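Local coordinates for protein endonuclease MutS2 (Deinococcus radiodurans, PDB 4OD6) that probably senses collided ribosomes and splits them into subunits, and carries at its C-terminal end the Smr domain, a nuclease module, at residues Y61-T64 with S70-D73. Sequence-based numbering, arbitrary orientation.
Sequences YLKT and SFHD
Phe71 and Leu62 make the main contact between the C-terminal end of helix 53-62 and strand 68-73. Leu62 CB sits over one face of the Phe71 ring, 3.8 Å from the ring centroid and 18° off the ring normal. This is a CH-pi contact. The methylene is shifted toward the rim, and its nearest ring atoms are CD1 and CE1, with Leu62 CB to Phe71 CD1 at 3.7 Å. The Leu62 branch extends the contact back toward the strand: its CD1 methyl lies 4.0 Å from Phe71 CG. Lys63 meets the far end of the ring. Its CG is 3.8 Å from Phe71 CZ, and its backbone N approaches Phe71 CE1 obliquely at the same distance. Of the lysine side chain, CG makes the contact; NZ forms a long, weak ion pair with Asp60. No hydrogen bond joins the two segments; they meet through van der Waals packing and the CH-pi contact. Phe71 CG stands between the backbone N and the carbonyl carbon (chi1 62°), which directs the ring at Leu62 and Lys63.

The Smr domain is an alpha/beta sandwich, with helices 21-38 and 53-62 packed on one face of a four-stranded mixed sheet. Strand 68-73 is an outermost strand within this chain and pairs antiparallel with strand 83-88. Leu62 is buried where these elements converge, touching Leu28 and Ile32 of helix 21-38 and Thr84 and Val86 of strand 83-88. Phe71 also packs on Arg59 of helix 53-62. Further along the strand, His72 ND1 donates to Asp73 O at 2.8 Å, nearly straight at 175°. Asp73 OD1 forms a salt bridge with Arg55, a second tie to helix 53-62.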
ATOM      1  N   TYR A  61       6.353  -3.069   6.894  1.00  8.20           N
ATOM      2  CA  TYR A  61       5.709  -2.017   7.668  1.00  7.88           C
ATOM      3  C   TYR A  61       4.232  -2.342   7.917  1.00  7.91           C
ATOM      4  O   TYR A  61       3.714  -2.120   9.009  1.00  8.42           O
ATOM      5  CB  TYR A  61       5.846  -0.655   6.955  1.00  7.99           C
ATOM      6  CG  TYR A  61       4.880   0.393   7.472  1.00  7.81           C
ATOM      7  CD1 TYR A  61       5.177   1.147   8.595  1.00  8.68           C
ATOM      8  CD2 TYR A  61       3.640   0.565   6.875  1.00  8.35           C
ATOM      9  CE1 TYR A  61       4.284   2.077   9.085  1.00  8.26           C
ATOM     10  CE2 TYR A  61       2.740   1.492   7.356  1.00  7.87           C
ATOM     11  CZ  TYR A  61       3.066   2.244   8.461  1.00  8.40           C
ATOM     12  OH  TYR A  61       2.172   3.167   8.945  1.00 10.05           O
ATOM     13  N   LEU A  62       3.560  -2.839   6.887  1.00  8.17           N
ATOM     14  CA  LEU A  62       2.102  -3.007   6.926  1.00  8.09           C
ATOM     15  C   LEU A  62       1.784  -4.069   8.090  1.00  9.01           C
ATOM     16  O   LEU A  62       0.641  -4.032   8.601  1.00  9.36           O
ATOM     17  CB  LEU A  62       1.582  -3.564   5.641  1.00  7.93           C
ATOM     18  CG  LEU A  62       1.412  -2.492   4.577  1.00  6.95           C
ATOM     19  CD1 LEU A  62       1.229  -3.071   3.182  1.00  6.90           C
ATOM     20  CD2 LEU A  62       0.282  -1.558   4.973  1.00  6.79           C
ATOM     21  N   LYS A  63       2.642  -5.092   8.442  0.60  8.95           N
ATOM     22  CA  LYS A  63       2.339  -6.170   9.347  0.60 11.07           C
ATOM     23  C   LYS A  63       2.009  -5.583  10.678  0.60 10.21           C
ATOM     24  O   LYS A  63       1.455  -6.196  11.551  0.60 10.75           O
ATOM     25  CB  LYS A  63       3.543  -7.135   9.494  0.60 14.58           C
ATOM     26  CG  LYS A  63       3.943  -7.972   8.265  0.60 18.48           C
ATOM     27  CD  LYS A  63       5.451  -8.105   8.005  0.60 21.31           C
ATOM     28  CE  LYS A  63       5.832  -8.904   6.730  0.60 20.81           C
ATOM     29  NZ  LYS A  63       7.277  -8.878   6.267  0.60 18.02           N
ATOM     30  N   THR A  64       2.518  -4.371  10.943  1.00 10.07           N
ATOM     31  CA  THR A  64       2.241  -3.734  12.279  1.00 11.75           C
ATOM     32  C   THR A  64       1.491  -2.375  12.321  1.00  9.39           C
ATOM     33  O   THR A  64       1.321  -1.775  13.377  1.00  9.81           O
ATOM     34  CB  THR A  64       3.515  -3.567  13.148  1.00 14.26           C
ATOM     35  OG1 THR A  64       4.458  -2.724  12.471  1.00 15.05           O
ATOM     36  CG2 THR A  64       4.143  -4.919  13.468  1.00 14.83           C
ATOM     37  N   SER A  70      -5.803  -6.246   6.726  1.00  8.08           N
ATOM     38  CA  SER A  70      -5.018  -7.234   5.987  1.00  8.45           C
ATOM     39  C   SER A  70      -4.422  -6.588   4.748  1.00  8.08           C
ATOM     40  O   SER A  70      -4.765  -5.504   4.413  1.00  7.10           O
ATOM     41  CB  SER A  70      -5.875  -8.448   5.614  1.00 10.14           C
ATOM     42  OG  SER A  70      -6.880  -8.084   4.729  1.00 11.31           O
ATOM     43  N   PHE A  71      -3.493  -7.263   4.117  1.00  7.58           N
ATOM     44  CA  PHE A  71      -2.887  -6.825   2.860  1.00  8.63           C
ATOM     45  C   PHE A  71      -2.433  -8.027   2.043  1.00  9.38           C
ATOM     46  O   PHE A  71      -2.190  -9.103   2.587  1.00 10.43           O
ATOM     47  CB  PHE A  71      -1.723  -5.880   3.155  1.00  8.47           C
ATOM     48  CG  PHE A  71      -0.611  -6.494   3.935  1.00 10.23           C
ATOM     49  CD1 PHE A  71      -0.618  -6.487   5.315  1.00 11.00           C
ATOM     50  CD2 PHE A  71       0.448  -7.063   3.298  1.00 11.23           C
ATOM     51  CE1 PHE A  71       0.406  -7.069   6.025  1.00 12.55           C
ATOM     52  CE2 PHE A  71       1.462  -7.620   4.015  1.00 12.87           C
ATOM     53  CZ  PHE A  71       1.445  -7.603   5.359  1.00 13.49           C
ATOM     54  N   HIS A  72      -2.355  -7.852   0.731  1.00 10.31           N
ATOM     55  CA  HIS A  72      -1.945  -8.894  -0.188  1.00 12.01           C
ATOM     56  C   HIS A  72      -1.620  -8.307  -1.550  1.00 11.14           C
ATOM     57  O   HIS A  72      -1.945  -7.191  -1.840  1.00  9.81           O
ATOM     58  CB  HIS A  72      -3.027  -9.958  -0.334  1.00 14.41           C
ATOM     59  CG  HIS A  72      -4.355  -9.417  -0.709  1.00 16.87           C
ATOM     60  ND1 HIS A  72      -4.696  -9.059  -1.996  1.00 17.42           N
ATOM     61  CD2 HIS A  72      -5.429  -9.135   0.054  1.00 17.92           C
ATOM     62  CE1 HIS A  72      -5.930  -8.604  -2.001  1.00 19.09           C
ATOM     63  NE2 HIS A  72      -6.397  -8.640  -0.770  1.00 18.97           N
ATOM     64  N   ASP A  73      -1.003  -9.121  -2.385  1.00 13.36           N
ATOM     65  CA  ASP A  73      -0.699  -8.759  -3.761  1.00 16.02           C
ATOM     66  C   ASP A  73      -1.978  -8.522  -4.503  1.00 15.24           C
ATOM     67  O   ASP A  73      -2.981  -9.112  -4.235  1.00 16.75           O
ATOM     68  CB  ASP A  73      -0.004  -9.915  -4.486  1.00 19.32           C
ATOM     69  CG  ASP A  73       1.316 -10.267  -3.912  1.00 23.46           C
ATOM     70  OD1 ASP A  73       2.016  -9.422  -3.472  1.00 23.97           O
ATOM     71  OD2 ASP A  73       1.696 -11.454  -3.956  1.00 27.04           O
TER